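Local coordinates for protein SusD homolog (PDB 3EHM) that probably binds mucin O-glycans at the cell surface for their utilization by the gut symbiont Bacteroides thetaiotaomicron, at residues D56-G61 / N76-W81. Numbering follows the deposited sequence.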
loop_
_atom_site.group_PDB
_atom_site.type_symbol
_atom_site.label_atom_id
_atom_site.label_comp_id
_atom_site.label_asym_id
_atom_site.label_seq_id
_atom_site.Cartn_x
_atom_site.Cartn_y
_atom_site.Cartn_z
ATOM N N ASP A 56 -2.646 3.722 -6.930
ATOM C CA ASP A 56 -3.468 3.444 -5.756
ATOM C C ASP A 56 -4.993 3.387 -5.863
ATOM O O ASP A 56 -5.623 2.446 -5.379
ATOM C CB ASP A 56 -3.148 4.480 -4.666
ATOM C CG ASP A 56 -1.752 4.327 -4.078
ATOM O OD1 ASP A 56 -0.750 4.316 -4.830
ATOM O OD2 ASP A 56 -1.664 4.237 -2.837
ATOM N N LEU A 57 -5.582 4.400 -6.483
ATOM C CA LEU A 57 -7.032 4.517 -6.535
ATOM C C LEU A 57 -7.896 3.580 -7.368
ATOM O O LEU A 57 -8.820 2.974 -6.831
ATOM C CB LEU A 57 -7.400 5.963 -6.870
ATOM C CG LEU A 57 -6.646 7.022 -6.061
ATOM C CD1 LEU A 57 -7.267 8.387 -6.340
ATOM C CD2 LEU A 57 -6.707 6.708 -4.565
ATOM N N ILE A 58 -7.634 3.458 -8.664
ATOM C CA ILE A 58 -8.486 2.595 -9.474
ATOM C C ILE A 58 -7.933 1.188 -9.648
ATOM O O ILE A 58 -8.618 0.302 -10.160
ATOM C CB ILE A 58 -8.770 3.228 -10.858
ATOM C CG1 ILE A 58 -7.560 3.091 -11.779
ATOM C CG2 ILE A 58 -9.114 4.707 -10.676
ATOM C CD1 ILE A 58 -7.828 3.581 -13.196
ATOM N N SER A 59 -6.700 0.979 -9.204
ATOM C CA SER A 59 -6.080 -0.335 -9.298
ATOM C C SER A 59 -6.046 -1.034 -7.936
ATOM O O SER A 59 -7.066 -1.560 -7.478
ATOM C CB SER A 59 -4.662 -0.212 -9.870
ATOM O OG SER A 59 -3.893 0.725 -9.132
ATOM N N SER A 60 -4.879 -1.029 -7.291
ATOM C CA SER A 60 -4.692 -1.678 -5.993
ATOM C C SER A 60 -5.798 -1.407 -4.971
ATOM O O SER A 60 -6.333 -2.344 -4.375
ATOM C CB SER A 60 -3.338 -1.276 -5.392
ATOM O OG SER A 60 -3.254 0.128 -5.212
ATOM N N GLY A 61 -6.120 -0.134 -4.758
ATOM C CA GLY A 61 -7.155 0.227 -3.797
ATOM C C GLY A 61 -8.533 -0.286 -4.182
ATOM O O GLY A 61 -9.390 -0.533 -3.327
ATOM N N ASN A 76 -10.919 -1.108 -20.646
ATOM C CA ASN A 76 -9.674 -0.846 -21.357
ATOM C C ASN A 76 -8.443 -0.571 -20.492
ATOM O O ASN A 76 -7.380 -0.260 -21.033
ATOM C CB ASN A 76 -9.875 0.321 -22.323
ATOM C CG ASN A 76 -10.793 -0.031 -23.476
ATOM O OD1 ASN A 76 -11.583 0.802 -23.932
ATOM N ND2 ASN A 76 -10.686 -1.263 -23.965
ATOM N N ASN A 77 -8.564 -0.654 -19.168
ATOM C CA ASN A 77 -7.388 -0.427 -18.330
ATOM C C ASN A 77 -7.298 -1.328 -17.100
ATOM O O ASN A 77 -8.090 -2.261 -16.934
ATOM C CB ASN A 77 -7.253 1.055 -17.923
ATOM C CG ASN A 77 -8.339 1.520 -16.968
ATOM O OD1 ASN A 77 -8.963 0.724 -16.268
ATOM N ND2 ASN A 77 -8.550 2.831 -16.919
ATOM N N GLU A 78 -6.318 -1.049 -16.247
ATOM C CA GLU A 78 -6.071 -1.853 -15.048
ATOM C C GLU A 78 -7.222 -1.953 -14.043
ATOM O O GLU A 78 -7.271 -2.896 -13.245
ATOM C CB GLU A 78 -4.819 -1.340 -14.324
ATOM C CG GLU A 78 -5.005 0.021 -13.675
ATOM C CD GLU A 78 -4.634 1.172 -14.584
ATOM O OE1 GLU A 78 -4.781 1.045 -15.822
ATOM O OE2 GLU A 78 -4.205 2.217 -14.054
ATOM N N ALA A 79 -8.142 -0.993 -14.063
ATOM C CA ALA A 79 -9.265 -1.030 -13.121
ATOM C C ALA A 79 -10.020 -2.344 -13.272
ATOM O O ALA A 79 -10.508 -2.914 -12.293
ATOM C CB ALA A 79 -10.202 0.147 -13.359
ATOM N N ASN A 80 -10.114 -2.826 -14.504
ATOM C CA ASN A 80 -10.803 -4.080 -14.754
ATOM C C ASN A 80 -9.842 -5.174 -15.197
ATOM O O ASN A 80 -10.194 -6.079 -15.956
ATOM C CB ASN A 80 -11.925 -3.870 -15.761
ATOM C CG ASN A 80 -13.097 -3.134 -15.150
ATOM O OD1 ASN A 80 -14.132 -3.730 -14.839
ATOM N ND2 ASN A 80 -12.931 -1.833 -14.945
ATOM N N TRP A 81 -8.615 -5.051 -14.705
ATOM C CA TRP A 81 -7.553 -6.020 -14.930
ATOM C C TRP A 81 -7.048 -6.167 -16.361
ATOM O O TRP A 81 -6.471 -7.195 -16.709
ATOM C CB TRP A 81 -8.006 -7.389 -14.404
ATOM C CG TRP A 81 -8.558 -7.379 -12.992
ATOM C CD1 TRP A 81 -9.139 -6.327 -12.336
ATOM C CD2 TRP A 81 -8.674 -8.505 -12.116
ATOM N NE1 TRP A 81 -9.615 -6.732 -11.110
ATOM C CE2 TRP A 81 -9.342 -8.065 -10.950
ATOM C CE3 TRP A 81 -8.282 -9.845 -12.203
ATOM C CZ2 TRP A 81 -9.627 -8.922 -9.880
ATOM C CZ3 TRP A 81 -8.565 -10.699 -11.137
ATOM C CH2 TRP A 81 -9.232 -10.229 -9.991
#
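Residues 56-61 run from the end of helix 47-57 into helix 60-63. Residues 76-81 belong to the loop between strand 67-69 and helix 85-110. The two meet in a small buried contact of 195 Å², with S59 and A79 closest by CA. Within the SusD-like fold, this packs the junction of two helices against the loop that leads into helix 85-110.

The van der Waals part is carried by I58. Its chi1 of 76° puts CG1 between the backbone N and the carbonyl carbon, and the extended chain then carries CD1 to the loop. There CD1 lies 4.2 Å from A79 CB. W73 packs on both I58 and A79. The same methyl makes a methyl-to-amide contact, 3.9 Å from N77 ND2, where the two side chains cross at about a right angle. S59 adds a carbon-to-carbon touch, with its CB 3.8 Å from E78 CG.

The backbone adds a CH...O contact. A79 CA stands 3.3 Å from I58 O, with an angle of 148° at the hydrogen.

Polar bonds shape the loop itself. N77 OD1 accepts from A79 N at 2.9 Å, an Asx turn in which the N-H comes from above the carbonyl plane. Two i+3 backbone bonds follow around the 3-10 segment 78-79, N80 N to N77 O at 3.2 Å and W81 N to E78 O at 2.9 Å. Replacing N77 with an alanine would remove the OD1 acceptor and the amide beside I58, and would probably loosen the turn that presents A79.

The E78 chain bends at chi2, and OE2 passes 4.0 Å from I58 CD1. This oxygen forms a salt bridge with R87 and accepts from N54 ND2, while S59 OG bonds to N54 O, so N54 serves both sides.

Direct contact is thus van der Waals touch plus one CH...O contact, without a conventional hydrogen bond between the segments; the buried carboxylate of E78 is paired with R87, which probably favours its ionised form and ties the loop to helix 85-110.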